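Local atomic coordinates of CheC, inhibitor of MCP methylation / FliN fusion protein (PDB entry 4HYN), a protein that is the flagellar rotor protein FliY, whose CheC-like domain belongs to the CheC phosphatase family and probably dephosphorylates the chemotaxis response regulator CheY-P. Residues A[63-68]-A[130-135]. Residues are numbered along the deposited sequence; the frame is centred on the assembly and turned at random.
Sequences VEYTEG and ITINIS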
ATOM      1  N   VAL A  63       3.091  -4.945   6.247  1.00 18.54           N
ATOM      2  CA  VAL A  63       2.725  -4.668   7.614  1.00 19.23           C
ATOM      3  C   VAL A  63       1.677  -5.707   8.049  1.00 20.50           C
ATOM      4  O   VAL A  63       0.831  -6.139   7.259  1.00 19.47           O
ATOM      5  CB  VAL A  63       2.214  -3.200   7.719  1.00 20.17           C
ATOM      6  CG1 VAL A  63       0.711  -3.131   7.925  1.00 17.92           C
ATOM      7  CG2 VAL A  63       2.987  -2.448   8.783  1.00 20.08           C
ATOM      8  N   GLU A  64       1.789  -6.167   9.287  1.00 22.22           N
ATOM      9  CA  GLU A  64       0.863  -7.158   9.811  1.00 24.40           C
ATOM     10  C   GLU A  64      -0.202  -6.485  10.670  1.00 25.10           C
ATOM     11  O   GLU A  64       0.117  -5.709  11.572  1.00 24.13           O
ATOM     12  CB  GLU A  64       1.625  -8.188  10.638  1.00 26.51           C
ATOM     13  CG  GLU A  64       0.846  -9.439  10.968  1.00 30.86           C
ATOM     14  CD  GLU A  64       0.733 -10.378   9.790  1.00 34.25           C
ATOM     15  OE1 GLU A  64      -0.396 -10.848   9.507  1.00 33.59           O
ATOM     16  OE2 GLU A  64       1.781 -10.650   9.158  1.00 35.74           O
ATOM     17  N   TYR A  65      -1.465  -6.769  10.364  1.00 26.65           N
ATOM     18  CA  TYR A  65      -2.591  -6.212  11.110  1.00 28.87           C
ATOM     19  C   TYR A  65      -2.952  -7.060  12.322  1.00 29.74           C
ATOM     20  O   TYR A  65      -3.033  -8.284  12.232  1.00 31.18           O
ATOM     21  CB  TYR A  65      -3.820  -6.073  10.212  1.00 28.78           C
ATOM     22  CG  TYR A  65      -3.822  -4.849   9.326  1.00 29.96           C
ATOM     23  CD1 TYR A  65      -4.356  -4.904   8.042  1.00 31.04           C
ATOM     24  CD2 TYR A  65      -3.328  -3.631   9.780  1.00 29.60           C
ATOM     25  CE1 TYR A  65      -4.403  -3.781   7.231  1.00 32.08           C
ATOM     26  CE2 TYR A  65      -3.369  -2.497   8.974  1.00 31.89           C
ATOM     27  CZ  TYR A  65      -3.910  -2.583   7.699  1.00 33.46           C
ATOM     28  OH  TYR A  65      -3.946  -1.474   6.883  1.00 37.84           O
ATOM     29  N   THR A  66      -3.199  -6.398  13.447  1.00 31.60           N
ATOM     30  CA  THR A  66      -3.557  -7.082  14.684  1.00 34.19           C
ATOM     31  C   THR A  66      -4.750  -6.416  15.387  1.00 34.35           C
ATOM     32  O   THR A  66      -4.930  -5.201  15.294  1.00 33.85           O
ATOM     33  CB  THR A  66      -2.321  -7.208  15.639  1.00 35.59           C
ATOM     34  OG1 THR A  66      -2.759  -7.407  16.989  1.00 38.43           O
ATOM     35  CG2 THR A  66      -1.426  -5.979  15.561  1.00 35.13           C
ATOM     36  N   GLU A  67      -5.559  -7.236  16.065  1.00 35.27           N
ATOM     37  CA  GLU A  67      -6.766  -6.818  16.800  1.00 36.57           C
ATOM     38  C   GLU A  67      -7.640  -5.807  16.070  1.00 35.63           C
ATOM     39  O   GLU A  67      -7.328  -4.620  16.011  1.00 37.58           O
ATOM     40  CB  GLU A  67      -6.421  -6.325  18.211  1.00 40.09           C
ATOM     41  CG  GLU A  67      -5.480  -5.142  18.280  1.00 44.37           C
ATOM     42  CD  GLU A  67      -4.532  -5.242  19.456  1.00 50.07           C
ATOM     43  OE1 GLU A  67      -3.408  -5.767  19.275  1.00 51.24           O
ATOM     44  OE2 GLU A  67      -4.910  -4.800  20.563  1.00 52.89           O
ATOM     45  N   GLY A  68      -8.767  -6.277  15.557  1.00 33.52           N
ATOM     46  CA  GLY A  68      -9.651  -5.405  14.803  1.00 31.45           C
ATOM     47  C   GLY A  68      -9.621  -5.974  13.404  1.00 29.74           C
ATOM     48  O   GLY A  68     -10.658  -6.293  12.824  1.00 29.75           O
ATOM     49  N   ILE A 130     -12.906   1.097  15.013  1.00 20.14           N
ATOM     50  CA  ILE A 130     -12.262  -0.018  15.676  1.00 22.51           C
ATOM     51  C   ILE A 130     -10.757   0.217  15.708  1.00 22.58           C
ATOM     52  O   ILE A 130     -10.204   0.821  14.799  1.00 23.94           O
ATOM     53  CB  ILE A 130     -12.590  -1.341  14.939  1.00 24.69           C
ATOM     54  CG1 ILE A 130     -12.075  -2.539  15.739  1.00 27.47           C
ATOM     55  CG2 ILE A 130     -12.019  -1.327  13.531  1.00 25.14           C
ATOM     56  CD1 ILE A 130     -12.772  -2.721  17.084  1.00 30.04           C
ATOM     57  N   THR A 131     -10.106  -0.214  16.776  1.00 23.59           N
ATOM     58  CA  THR A 131      -8.664  -0.042  16.908  1.00 24.58           C
ATOM     59  C   THR A 131      -7.904  -1.112  16.131  1.00 24.12           C
ATOM     60  O   THR A 131      -8.100  -2.309  16.327  1.00 22.56           O
ATOM     61  CB  THR A 131      -8.229  -0.044  18.398  1.00 25.56           C
ATOM     62  OG1 THR A 131      -8.574   1.216  18.987  1.00 29.47           O
ATOM     63  CG2 THR A 131      -6.725  -0.259  18.544  1.00 27.07           C
ATOM     64  N   ILE A 132      -7.058  -0.661  15.218  1.00 24.89           N
ATOM     65  CA  ILE A 132      -6.257  -1.563  14.409  1.00 25.70           C
ATOM     66  C   ILE A 132      -4.780  -1.280  14.671  1.00 25.36           C
ATOM     67  O   ILE A 132      -4.333  -0.137  14.591  1.00 26.02           O
ATOM     68  CB  ILE A 132      -6.565  -1.387  12.910  1.00 24.17           C
ATOM     69  CG1 ILE A 132      -8.055  -1.613  12.657  1.00 25.78           C
ATOM     70  CG2 ILE A 132      -5.757  -2.374  12.091  1.00 24.15           C
ATOM     71  CD1 ILE A 132      -8.519  -1.186  11.273  1.00 27.07           C
ATOM     72  N   ASN A 133      -4.042  -2.316  15.043  1.00 24.99           N
ATOM     73  CA  ASN A 133      -2.617  -2.168  15.301  1.00 25.95           C
ATOM     74  C   ASN A 133      -1.770  -2.742  14.161  1.00 25.41           C
ATOM     75  O   ASN A 133      -2.175  -3.686  13.481  1.00 24.72           O
ATOM     76  CB  ASN A 133      -2.248  -2.831  16.629  1.00 27.43           C
ATOM     77  CG  ASN A 133      -2.846  -2.108  17.829  1.00 31.25           C
ATOM     78  OD1 ASN A 133      -3.391  -2.735  18.737  1.00 32.22           O
ATOM     79  ND2 ASN A 133      -2.750  -0.776  17.829  1.00 30.63           N
ATOM     80  N   ILE A 134      -0.605  -2.148  13.936  1.00 25.05           N
ATOM     81  CA  ILE A 134       0.293  -2.621  12.890  1.00 24.22           C
ATOM     82  C   ILE A 134       1.703  -2.876  13.404  1.00 23.63           C
ATOM     83  O   ILE A 134       2.192  -2.183  14.297  1.00 22.84           O
ATOM     84  CB  ILE A 134       0.391  -1.635  11.691  1.00 24.24           C
ATOM     85  CG1 ILE A 134       0.933  -0.280  12.142  1.00 24.94           C
ATOM     86  CG2 ILE A 134      -0.958  -1.457  11.032  1.00 25.03           C
ATOM     87  CD1 ILE A 134       1.282   0.650  10.981  1.00 23.99           C
ATOM     88  N   SER A 135       2.330  -3.912  12.859  1.00 23.24           N
ATOM     89  CA  SER A 135       3.701  -4.252  13.201  1.00 22.95           C
ATOM     90  C   SER A 135       4.592  -3.258  12.449  1.00 23.79           C
ATOM     91  O   SER A 135       4.122  -2.569  11.537  1.00 23.60           O
ATOM     92  CB  SER A 135       4.012  -5.687  12.755  1.00 23.11           C
ATOM     93  OG  SER A 135       3.770  -5.878  11.368  1.00 19.31           O
TER
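The end of strand 57-66 pairs antiparallel with the start of 133-143, an outermost strand of the six-stranded antiparallel sheet in this CheC-like domain. Thr-66 and Asn-133 form a hydrogen-bonded pair: Thr-66 N reaches Asn-133 O at 2.9 Å from above the carbonyl plane, while the return bond, Asn-133 N to Thr-66 O (3.0 Å), is straighter and in plane. Two residues along, past the non-hydrogen-bonded pair of Tyr-65 and Ile-134, Ser-135 N binds Glu-64 O, but Glu-64 N is taken by the side-chain hydroxyl: chi1 of 56° sets Ser-135 OG between its own N and carbonyl carbon, 2.9 Å from Glu-64 N.

The closely packed face belongs to Val-63, Tyr-65, Ile-132 and Ile-134. Ile-134 CG2 meets the edge of the Tyr-65 ring at CE2 (3.3 Å), Ile-132 CG2 approaches CD2 obliquely, and the Val-63 side chain crosses Ile-134 obliquely, CG1 to CG2 at 3.9 Å. The more open face is polar: Thr-66 OG1 bonds Glu-67 OE1, and the exposed Glu-64 carboxylate leads away.

Behind the apolar face, helix 103-128 backs Val-63, Ile-132 and Ile-134, helix 185-200 touches Tyr-65 through Leu-187, and strand 71-78 pairs along the far side of 57-66.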